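Long-range contacts in calreticulin, putative (Trypanosoma cruzi, PDB 5HCF), which probably acts as a chaperone, binding carbohydrate and peptide through a globular domain with a legume lectin fold: residues A[23-29]-A[41-47]; A[77-83]-A[216-222]; A[133-137]-A[157-161]. All coordinates share one frame. Residue numbers count along the deposited sequence, not the author numbering.

Contact 1: residues A[23-29]-A[41-47]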
loop_
_atom_site.group_PDB
_atom_site.type_symbol
_atom_site.label_atom_id
_atom_site.label_comp_id
_atom_site.label_asym_id
_atom_site.label_seq_id
_atom_site.Cartn_x
_atom_site.Cartn_y
_atom_site.Cartn_z
ATOM N N PHE A 23 -4.491 20.955 -0.105
ATOM C CA PHE A 23 -4.609 19.522 -0.352
ATOM C C PHE A 23 -5.884 19.251 -1.141
ATOM O O PHE A 23 -6.865 19.982 -1.020
ATOM C CB PHE A 23 -4.602 18.719 0.947
ATOM C CG PHE A 23 -3.236 18.529 1.536
ATOM C CD1 PHE A 23 -2.248 17.871 0.825
ATOM C CD2 PHE A 23 -2.945 18.982 2.810
ATOM C CE1 PHE A 23 -0.988 17.691 1.362
ATOM C CE2 PHE A 23 -1.686 18.799 3.356
ATOM C CZ PHE A 23 -0.708 18.153 2.630
ATOM N N GLY A 24 -5.863 18.197 -1.947
ATOM C CA GLY A 24 -6.976 17.889 -2.826
ATOM C C GLY A 24 -8.197 17.384 -2.089
ATOM O O GLY A 24 -8.094 16.871 -0.976
ATOM N N LYS A 25 -9.363 17.533 -2.708
ATOM C CA LYS A 25 -10.599 17.076 -2.086
ATOM C C LYS A 25 -10.859 15.606 -2.394
ATOM O O LYS A 25 -10.586 15.130 -3.496
ATOM C CB LYS A 25 -11.781 17.933 -2.556
ATOM C CG LYS A 25 -13.153 17.329 -2.274
ATOM C CD LYS A 25 -14.229 17.957 -3.154
ATOM C CE LYS A 25 -15.537 17.178 -3.084
ATOM N NZ LYS A 25 -16.511 17.616 -4.123
ATOM N N VAL A 26 -11.387 14.891 -1.407
ATOM C CA VAL A 26 -11.729 13.488 -1.578
ATOM C C VAL A 26 -13.199 13.271 -1.252
ATOM O O VAL A 26 -13.810 14.065 -0.536
ATOM C CB VAL A 26 -10.862 12.566 -0.689
ATOM C CG1 VAL A 26 -9.376 12.846 -0.906
ATOM C CG2 VAL A 26 -11.246 12.717 0.780
ATOM N N GLU A 27 -13.760 12.187 -1.775
ATOM C CA GLU A 27 -15.160 11.864 -1.542
ATOM C C GLU A 27 -15.384 10.358 -1.581
ATOM O O GLU A 27 -14.585 9.617 -2.146
ATOM C CB GLU A 27 -16.049 12.543 -2.583
ATOM C CG GLU A 27 -15.955 11.891 -3.948
ATOM C CD GLU A 27 -16.753 12.619 -5.001
ATOM O OE1 GLU A 27 -17.574 13.489 -4.634
ATOM O OE2 GLU A 27 -16.559 12.312 -6.194
ATOM N N ILE A 28 -16.478 9.914 -0.977
ATOM C CA ILE A 28 -16.905 8.532 -1.110
ATOM C C ILE A 28 -17.671 8.396 -2.422
ATOM O O ILE A 28 -18.639 9.120 -2.658
ATOM C CB ILE A 28 -17.790 8.091 0.074
ATOM C CG1 ILE A 28 -17.013 8.194 1.394
ATOM C CG2 ILE A 28 -18.334 6.687 -0.153
ATOM C CD1 ILE A 28 -15.723 7.391 1.433
ATOM N N SER A 29 -17.246 7.469 -3.274
ATOM C CA SER A 29 -17.825 7.350 -4.609
ATOM C C SER A 29 -17.480 6.026 -5.282
ATOM O O SER A 29 -16.460 5.408 -4.974
ATOM C CB SER A 29 -17.358 8.508 -5.492
ATOM O OG SER A 29 -17.384 8.137 -6.858
ATOM N N LYS A 41 -18.202 1.421 -3.828
ATOM C CA LYS A 41 -17.902 2.711 -3.216
ATOM C C LYS A 41 -16.566 2.677 -2.477
ATOM O O LYS A 41 -16.181 1.652 -1.907
ATOM C CB LYS A 41 -19.024 3.134 -2.266
ATOM C CG LYS A 41 -20.304 3.555 -2.970
ATOM C CD LYS A 41 -21.330 4.098 -1.986
ATOM C CE LYS A 41 -22.427 4.870 -2.704
ATOM N NZ LYS A 41 -23.503 5.302 -1.766
ATOM N N GLY A 42 -15.860 3.803 -2.495
ATOM C CA GLY A 42 -14.564 3.903 -1.851
ATOM C C GLY A 42 -14.064 5.332 -1.791
ATOM O O GLY A 42 -14.790 6.268 -2.122
ATOM N N LEU A 43 -12.818 5.498 -1.359
ATOM C CA LEU A 43 -12.213 6.817 -1.239
ATOM C C LEU A 43 -11.723 7.286 -2.602
ATOM O O LEU A 43 -10.832 6.679 -3.199
ATOM C CB LEU A 43 -11.063 6.788 -0.232
ATOM C CG LEU A 43 -10.497 8.118 0.266
ATOM C CD1 LEU A 43 -9.639 8.768 -0.789
ATOM C CD2 LEU A 43 -11.622 9.044 0.695
ATOM N N ARG A 44 -12.316 8.363 -3.098
ATOM C CA ARG A 44 -12.011 8.842 -4.439
ATOM C C ARG A 44 -11.326 10.205 -4.410
ATOM O O ARG A 44 -11.826 11.152 -3.796
ATOM C CB ARG A 44 -13.290 8.913 -5.276
ATOM C CG ARG A 44 -13.096 9.442 -6.679
ATOM C CD ARG A 44 -14.418 9.470 -7.434
ATOM N NE ARG A 44 -14.262 10.045 -8.767
ATOM C CZ ARG A 44 -14.281 11.348 -9.027
ATOM N NH1 ARG A 44 -14.465 12.223 -8.048
ATOM N NH2 ARG A 44 -14.121 11.775 -10.272
ATOM N N LEU A 45 -10.176 10.295 -5.071
ATOM C CA LEU A 45 -9.472 11.561 -5.200
ATOM C C LEU A 45 -10.077 12.330 -6.371
ATOM O O LEU A 45 -10.220 11.789 -7.464
ATOM C CB LEU A 45 -7.975 11.331 -5.394
ATOM C CG LEU A 45 -7.358 10.268 -4.484
ATOM C CD1 LEU A 45 -5.850 10.421 -4.437
ATOM C CD2 LEU A 45 -7.950 10.331 -3.083
ATOM N N THR A 46 -10.434 13.589 -6.131
ATOM C CA THR A 46 -11.310 14.330 -7.036
ATOM C C THR A 46 -10.619 15.344 -7.940
ATOM O O THR A 46 -11.097 15.614 -9.039
ATOM C CB THR A 46 -12.405 15.079 -6.249
ATOM O OG1 THR A 46 -11.803 16.032 -5.363
ATOM C CG2 THR A 46 -13.236 14.099 -5.440
ATOM N N GLU A 47 -9.511 15.918 -7.484
ATOM C CA GLU A 47 -8.950 17.081 -8.158
ATOM C C GLU A 47 -7.615 16.811 -8.844
ATOM O O GLU A 47 -6.684 16.276 -8.241
ATOM C CB GLU A 47 -8.792 18.227 -7.158
ATOM C CG GLU A 47 -10.110 18.753 -6.603
ATOM C CD GLU A 47 -9.925 19.975 -5.728
ATOM O OE1 GLU A 47 -9.337 19.840 -4.632
ATOM O OE2 GLU A 47 -10.359 21.071 -6.140
#
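Strands 26-29 and 42-45 pair antiparallel at one end of a sheet of the legume lectin fold. Glu27 and Arg44 form a hydrogen-bonded pair, with Glu27 N to Arg44 O at 3.0 Å and Arg44 N to Glu27 O at 2.8 Å. Ser29 and Gly42 repeat the pattern.

Val26, Ile28, Leu43 and Leu45 share one face. Val26, with chi1 m, splays its two methyls: CG2 lies 3.7 Å from Leu43 CD2 and CG1 lies 3.6 Å from Leu45 CD2. Met11, from a loop, touches both Val26 and Ile28. On the other face, Arg44 is t at chi1, chi2 and chi3, and so extended. This and the p rotamer of Glu27 let Glu27 OE2 meet Arg44 NH1 in a salt bridge at 2.8 Å, though its hydrogen bond is weak.

Beyond the strand, Thr46 takes chi1 p. This sets its OG1 2.4 Å from Lys25 O, a very short hydrogen bond, and Thr46 N also reaches Lys25 O at 3.1 Å. Glu47, m then t, brings OE1 to 3.0 Å from Lys25 N. Thr46, by amide and hydroxyl, and the Glu47 carboxylate thus carry on the pairing. Glu27, Ser29 and Arg44 make one face polar; the other is hydrocarbon.

Contact 2: residues A[77-83]-A[216-222]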
loop_
_atom_site.group_PDB
_atom_site.type_symbol
_atom_site.label_atom_id
_atom_site.label_comp_id
_atom_site.label_asym_id
_atom_site.label_seq_id
_atom_site.Cartn_x
_atom_site.Cartn_y
_atom_site.Cartn_z
ATOM N N HIS A 77 -7.544 3.017 -10.902
ATOM C CA HIS A 77 -7.191 4.178 -11.711
ATOM C C HIS A 77 -8.013 4.205 -12.997
ATOM O O HIS A 77 -7.490 3.917 -14.076
ATOM C CB HIS A 77 -5.702 4.165 -12.058
ATOM C CG HIS A 77 -4.798 4.199 -10.863
ATOM N ND1 HIS A 77 -4.881 5.169 -9.894
ATOM C CD2 HIS A 77 -3.786 3.376 -10.497
ATOM C CE1 HIS A 77 -3.954 4.946 -8.973
ATOM N NE2 HIS A 77 -3.281 3.866 -9.316
ATOM N N GLU A 78 -9.290 4.556 -12.883
ATOM C CA GLU A 78 -10.206 4.535 -14.024
ATOM C C GLU A 78 -10.055 5.754 -14.933
ATOM O O GLU A 78 -10.622 5.800 -16.026
ATOM C CB GLU A 78 -11.656 4.439 -13.532
ATOM C CG GLU A 78 -12.034 5.485 -12.492
ATOM C CD GLU A 78 -13.540 5.661 -12.345
ATOM O OE1 GLU A 78 -14.270 4.649 -12.403
ATOM O OE2 GLU A 78 -13.992 6.813 -12.162
ATOM N N GLN A 79 -9.269 6.726 -14.484
ATOM C CA GLN A 79 -9.177 8.021 -15.154
ATOM C C GLN A 79 -8.202 8.107 -16.334
ATOM O O GLN A 79 -8.127 9.152 -16.981
ATOM C CB GLN A 79 -8.823 9.104 -14.133
ATOM C CG GLN A 79 -7.427 9.001 -13.573
ATOM C CD GLN A 79 -7.396 8.230 -12.267
ATOM O OE1 GLN A 79 -8.122 7.251 -12.093
ATOM N NE2 GLN A 79 -6.561 8.674 -11.339
ATOM N N ASP A 80 -7.464 7.032 -16.612
ATOM C CA ASP A 80 -6.333 7.082 -17.548
ATOM C C ASP A 80 -5.186 7.815 -16.886
ATOM O O ASP A 80 -4.846 8.937 -17.249
ATOM C CB ASP A 80 -6.696 7.763 -18.875
ATOM C CG ASP A 80 -7.502 6.869 -19.791
ATOM O OD1 ASP A 80 -7.210 5.654 -19.838
ATOM O OD2 ASP A 80 -8.418 7.384 -20.474
ATOM N N LEU A 81 -4.587 7.156 -15.908
ATOM C CA LEU A 81 -3.518 7.759 -15.146
ATOM C C LEU A 81 -2.249 7.787 -15.988
ATOM O O LEU A 81 -1.902 6.794 -16.622
ATOM C CB LEU A 81 -3.296 6.982 -13.845
ATOM C CG LEU A 81 -2.256 7.497 -12.850
ATOM C CD1 LEU A 81 -2.668 8.847 -12.294
ATOM C CD2 LEU A 81 -2.064 6.492 -11.733
ATOM N N LYS A 82 -1.587 8.940 -16.025
ATOM C CA LYS A 82 -0.270 9.053 -16.649
ATOM C C LYS A 82 0.784 9.329 -15.584
ATOM O O LYS A 82 1.853 8.722 -15.596
ATOM C CB LYS A 82 -0.242 10.142 -17.726
ATOM C CG LYS A 82 -1.155 9.859 -18.903
ATOM C CD LYS A 82 -0.676 8.603 -19.618
ATOM C CE LYS A 82 -1.474 8.303 -20.870
ATOM N NZ LYS A 82 -0.679 8.667 -22.078
ATOM N N CYS A 83 0.476 10.223 -14.652
ATOM C CA CYS A 83 1.353 10.458 -13.510
ATOM C C CYS A 83 0.526 10.567 -12.231
ATOM O O CYS A 83 -0.302 11.469 -12.091
ATOM C CB CYS A 83 2.205 11.719 -13.710
ATOM S SG CYS A 83 3.430 12.012 -12.387
ATOM N N TRP A 216 0.686 12.182 -4.803
ATOM C CA TRP A 216 0.533 13.245 -5.785
ATOM C C TRP A 216 -0.145 12.680 -7.025
ATOM O O TRP A 216 0.196 11.589 -7.477
ATOM C CB TRP A 216 1.894 13.856 -6.141
ATOM C CG TRP A 216 1.934 14.543 -7.481
ATOM C CD1 TRP A 216 2.347 14.007 -8.668
ATOM C CD2 TRP A 216 1.539 15.890 -7.768
ATOM N NE1 TRP A 216 2.239 14.936 -9.672
ATOM C CE2 TRP A 216 1.744 16.102 -9.147
ATOM C CE3 TRP A 216 1.034 16.939 -6.992
ATOM C CZ2 TRP A 216 1.462 17.317 -9.767
ATOM C CZ3 TRP A 216 0.755 18.144 -7.609
ATOM C CH2 TRP A 216 0.969 18.323 -8.982
ATOM N N GLN A 217 -1.119 13.413 -7.559
ATOM C CA GLN A 217 -1.803 12.994 -8.779
ATOM C C GLN A 217 -1.960 14.128 -9.783
ATOM O O GLN A 217 -2.490 15.191 -9.456
ATOM C CB GLN A 217 -3.187 12.413 -8.474
ATOM C CG GLN A 217 -3.189 10.963 -8.024
ATOM C CD GLN A 217 -4.569 10.339 -8.128
ATOM O OE1 GLN A 217 -5.491 10.717 -7.415
ATOM N NE2 GLN A 217 -4.719 9.394 -9.041
ATOM N N VAL A 218 -1.493 13.889 -11.006
ATOM C CA VAL A 218 -1.744 14.799 -12.115
ATOM C C VAL A 218 -3.158 14.568 -12.632
ATOM O O VAL A 218 -4.001 15.465 -12.583
ATOM C CB VAL A 218 -0.749 14.611 -13.271
ATOM C CG1 VAL A 218 -1.115 15.540 -14.423
ATOM C CG2 VAL A 218 0.679 14.867 -12.800
ATOM N N GLU A 219 -3.408 13.364 -13.141
ATOM C CA GLU A 219 -4.755 12.959 -13.535
ATOM C C GLU A 219 -5.426 12.254 -12.362
ATOM O O GLU A 219 -5.088 11.112 -12.040
ATOM C CB GLU A 219 -4.722 12.044 -14.763
ATOM C CG GLU A 219 -3.936 12.603 -15.953
ATOM C CD GLU A 219 -2.421 12.423 -15.818
ATOM O OE1 GLU A 219 -1.972 11.626 -14.965
ATOM O OE2 GLU A 219 -1.674 13.081 -16.572
ATOM N N SER A 220 -6.363 12.937 -11.714
ATOM C CA SER A 220 -6.999 12.392 -10.521
ATOM C C SER A 220 -8.181 11.490 -10.868
ATOM O O SER A 220 -8.489 11.285 -12.040
ATOM C CB SER A 220 -7.444 13.523 -9.592
ATOM O OG SER A 220 -7.774 13.025 -8.307
ATOM N N GLY A 221 -8.833 10.952 -9.840
ATOM C CA GLY A 221 -9.983 10.088 -10.031
ATOM C C GLY A 221 -9.809 8.698 -9.443
ATOM O O GLY A 221 -10.690 7.853 -9.578
ATOM N N SER A 222 -8.673 8.455 -8.795
ATOM C CA SER A 222 -8.383 7.138 -8.220
ATOM C C SER A 222 -9.317 6.806 -7.057
ATOM O O SER A 222 -9.759 7.694 -6.332
ATOM C CB SER A 222 -6.927 7.058 -7.752
ATOM O OG SER A 222 -6.026 7.079 -8.849
#
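This contact is the junction where two connections between the sheets of the lectin sandwich meet, beside the Cys83-Cys114 disulfide. Segment 77-83 links strand 69-76 of one sheet to strand 83-91 of the other. Segment 216-222 links strand 208-217 to strand 223-230, so both segments cross between the sheets here.

At the disulfide end, Val218 N donates to Cys83 O at 2.9 Å. Cys83 CB packs 3.6 Å from Val218 CG2. The sulfur of Cys83 lies at the edge of the Trp216 five-membered ring, 5.1 Å from its centroid. Glu219 turns its carboxylate to the facing backbone: OE1 accepts from Lys82 N at 2.9 Å and from Cys83 N at 2.8 Å.

At the other end, Gln79 NE2 donates to Glu219 O at 2.9 Å and to Ser222 OG at 3.0 Å. The same Ser222 OG sits 2.5 Å from His77 ND1, a very short hydrogen bond. Gln217 NE2 adds a weak bond to this hydroxyl within its own segment. Gly221 has phi 121°, and a CB there would press on Gln79 CB and on the preceding carbonyl.

Two largely irregular segments are therefore joined mostly by side-chain hydrogen bonds. Glu219 satisfies the amides of Lys82 and Cys83, where the chain enters strand 83-91, and Ser222 gathers His77, Gln79 and Gln217 in a largely buried polar cluster.

Contact 3: residues A[133-137]-A[157-161]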
loop_
_atom_site.group_PDB
_atom_site.type_symbol
_atom_site.label_atom_id
_atom_site.label_comp_id
_atom_site.label_asym_id
_atom_site.label_seq_id
_atom_site.Cartn_x
_atom_site.Cartn_y
_atom_site.Cartn_z
ATOM N N TRP A 133 12.564 -1.318 -2.024
ATOM C CA TRP A 133 12.548 -2.693 -2.502
ATOM C C TRP A 133 13.418 -2.857 -3.753
ATOM O O TRP A 133 13.269 -2.111 -4.723
ATOM C CB TRP A 133 11.104 -3.105 -2.793
ATOM C CG TRP A 133 10.872 -4.557 -3.072
ATOM C CD1 TRP A 133 11.629 -5.612 -2.651
ATOM C CD2 TRP A 133 9.782 -5.117 -3.817
ATOM N NE1 TRP A 133 11.081 -6.793 -3.095
ATOM C CE2 TRP A 133 9.947 -6.516 -3.810
ATOM C CE3 TRP A 133 8.685 -4.567 -4.491
ATOM C CZ2 TRP A 133 9.055 -7.375 -4.450
ATOM C CZ3 TRP A 133 7.801 -5.421 -5.126
ATOM C CH2 TRP A 133 7.992 -6.809 -5.102
ATOM N N SER A 134 14.329 -3.826 -3.726
ATOM C CA SER A 134 15.253 -4.029 -4.837
ATOM C C SER A 134 14.558 -4.522 -6.111
ATOM O O SER A 134 15.054 -4.290 -7.207
ATOM C CB SER A 134 16.357 -5.014 -4.448
ATOM O OG SER A 134 15.836 -6.315 -4.241
ATOM N N LYS A 135 13.427 -5.207 -5.971
ATOM C CA LYS A 135 12.719 -5.739 -7.134
ATOM C C LYS A 135 11.747 -4.716 -7.707
ATOM O O LYS A 135 11.093 -3.986 -6.960
ATOM C CB LYS A 135 11.973 -7.026 -6.771
ATOM C CG LYS A 135 12.891 -8.149 -6.318
ATOM C CD LYS A 135 12.225 -9.508 -6.419
ATOM C CE LYS A 135 13.263 -10.615 -6.299
ATOM N NZ LYS A 135 12.649 -11.960 -6.143
ATOM N N ARG A 136 11.640 -4.673 -9.033
ATOM C CA ARG A 136 10.781 -3.685 -9.667
ATOM C C ARG A 136 9.662 -4.388 -10.441
ATOM O O ARG A 136 9.870 -4.846 -11.565
ATOM C CB ARG A 136 11.594 -2.780 -10.598
ATOM C CG ARG A 136 12.810 -2.159 -9.922
ATOM C CD ARG A 136 13.469 -1.052 -10.737
ATOM N NE ARG A 136 12.879 0.260 -10.482
ATOM C CZ ARG A 136 11.808 0.760 -11.089
ATOM N NH1 ARG A 136 11.159 0.052 -12.004
ATOM N NH2 ARG A 136 11.376 1.971 -10.763
ATOM N N ILE A 137 8.491 -4.499 -9.816
ATOM C CA ILE A 137 7.309 -5.045 -10.477
ATOM C C ILE A 137 6.371 -3.936 -10.944
ATOM O O ILE A 137 5.918 -3.114 -10.146
ATOM C CB ILE A 137 6.528 -6.000 -9.558
ATOM C CG1 ILE A 137 7.155 -7.396 -9.575
ATOM C CG2 ILE A 137 5.078 -6.094 -10.005
ATOM C CD1 ILE A 137 8.502 -7.469 -8.914
ATOM N N SER A 157 10.815 -13.708 6.002
ATOM C CA SER A 157 10.416 -13.853 4.603
ATOM C C SER A 157 9.254 -12.907 4.301
ATOM O O SER A 157 8.703 -12.276 5.207
ATOM C CB SER A 157 10.022 -15.297 4.272
ATOM O OG SER A 157 9.003 -15.782 5.126
ATOM N N TYR A 158 8.910 -12.777 3.024
ATOM C CA TYR A 158 7.783 -11.947 2.616
ATOM C C TYR A 158 7.144 -12.479 1.338
ATOM O O TYR A 158 7.732 -13.292 0.619
ATOM C CB TYR A 158 8.221 -10.501 2.405
ATOM C CG TYR A 158 8.950 -10.281 1.100
ATOM C CD1 TYR A 158 10.289 -10.626 0.965
ATOM C CD2 TYR A 158 8.297 -9.740 -0.001
ATOM C CE1 TYR A 158 10.962 -10.428 -0.229
ATOM C CE2 TYR A 158 8.960 -9.542 -1.195
ATOM C CZ TYR A 158 10.292 -9.888 -1.304
ATOM O OH TYR A 158 10.957 -9.693 -2.493
ATOM N N GLU A 159 5.931 -12.025 1.058
ATOM C CA GLU A 159 5.281 -12.374 -0.189
ATOM C C GLU A 159 4.341 -11.259 -0.627
ATOM O O GLU A 159 3.550 -10.750 0.168
ATOM C CB GLU A 159 4.529 -13.698 -0.045
ATOM C CG GLU A 159 4.048 -14.289 -1.367
ATOM C CD GLU A 159 3.652 -15.743 -1.239
ATOM O OE1 GLU A 159 3.617 -16.250 -0.096
ATOM O OE2 GLU A 159 3.384 -16.382 -2.278
ATOM N N PHE A 160 4.427 -10.893 -1.904
ATOM C CA PHE A 160 3.601 -9.826 -2.456
ATOM C C PHE A 160 2.574 -10.381 -3.439
ATOM O O PHE A 160 2.918 -11.108 -4.371
ATOM C CB PHE A 160 4.473 -8.775 -3.146
ATOM C CG PHE A 160 3.706 -7.860 -4.053
ATOM C CD1 PHE A 160 2.720 -7.029 -3.547
ATOM C CD2 PHE A 160 3.956 -7.842 -5.416
ATOM C CE1 PHE A 160 2.004 -6.191 -4.380
ATOM C CE2 PHE A 160 3.244 -7.003 -6.255
ATOM C CZ PHE A 160 2.266 -6.180 -5.736
ATOM N N PHE A 161 1.312 -10.024 -3.232
ATOM C CA PHE A 161 0.234 -10.496 -4.088
ATOM C C PHE A 161 -0.386 -9.345 -4.858
ATOM O O PHE A 161 -0.679 -8.293 -4.290
ATOM C CB PHE A 161 -0.842 -11.202 -3.259
ATOM C CG PHE A 161 -0.336 -12.389 -2.497
ATOM C CD1 PHE A 161 0.358 -12.222 -1.308
ATOM C CD2 PHE A 161 -0.562 -13.674 -2.964
ATOM C CE1 PHE A 161 0.830 -13.312 -0.608
ATOM C CE2 PHE A 161 -0.099 -14.770 -2.265
ATOM C CZ PHE A 161 0.597 -14.589 -1.086
#
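Inside the legume lectin fold, the loop 133-137 faces strand 157-161 across a gap bridged by side chains. The backbones stay well apart: the nearest CA pair, Ile137 and Phe160, is 10.0 Å across. Trp133 is the main bump on the loop side. Its CA-to-CB bond points toward the strand, and the CZ2-CH2 edge of its indole faces the hollow between Tyr158 and Phe160.

These two residues are two positions apart on the strand, with Glu159 between them, and both point toward the loop. Trp133 CZ2 packs 3.9 Å from Tyr158 CE2. The planes of the five-membered indole ring and the Tyr158 ring are nearly perpendicular, at 87°. The neighbouring Trp133 CH2 lies 4.2 Å from Phe160 CD2. Ile137 fits against the edge of the Phe160 ring, Ile137 CG2 to Phe160 CE2 at 4.3 Å. The alkyl chain of Lys135 passes the Tyr158 hydroxyl, Lys135 CD to Tyr158 OH at 4.1 Å.

Trp176 extends this aromatic cluster, stacking on Trp133 and meeting Tyr158 edge-to-face. Val120, from strand 117-126 of the other sheet, touches both Ile137 and Phe160. The Tyr158 hydroxyl also bonds to Asp175. In the indole plane, Trp133 NE1 donates a hydrogen bond to Tyr158 OH at 3.0 Å.

Contacts 1 and 2 are neighbours, with centres about 12 Å apart. They touch where Leu45 N meets Ser222 O at 2.9 Å, as strand 42-45 pairs antiparallel with strand 223-230, just at its start. Contact 3 lies farther off, about 28 Å from contact 1 and about 24 Å from contact 2 between centres, and touches neither. Contacts 1 and 3 lie on opposite sides of the chain's centre, yet strands 26-29, 42-45 and 157-162 belong to one antiparallel sheet. Along the chain, contact 1 closes first. Contact 2 then spans a long excursion that holds all of contact 3. Contact 2 joins early and late parts of the chain, while contacts 1 and 3 join parts closer in sequence.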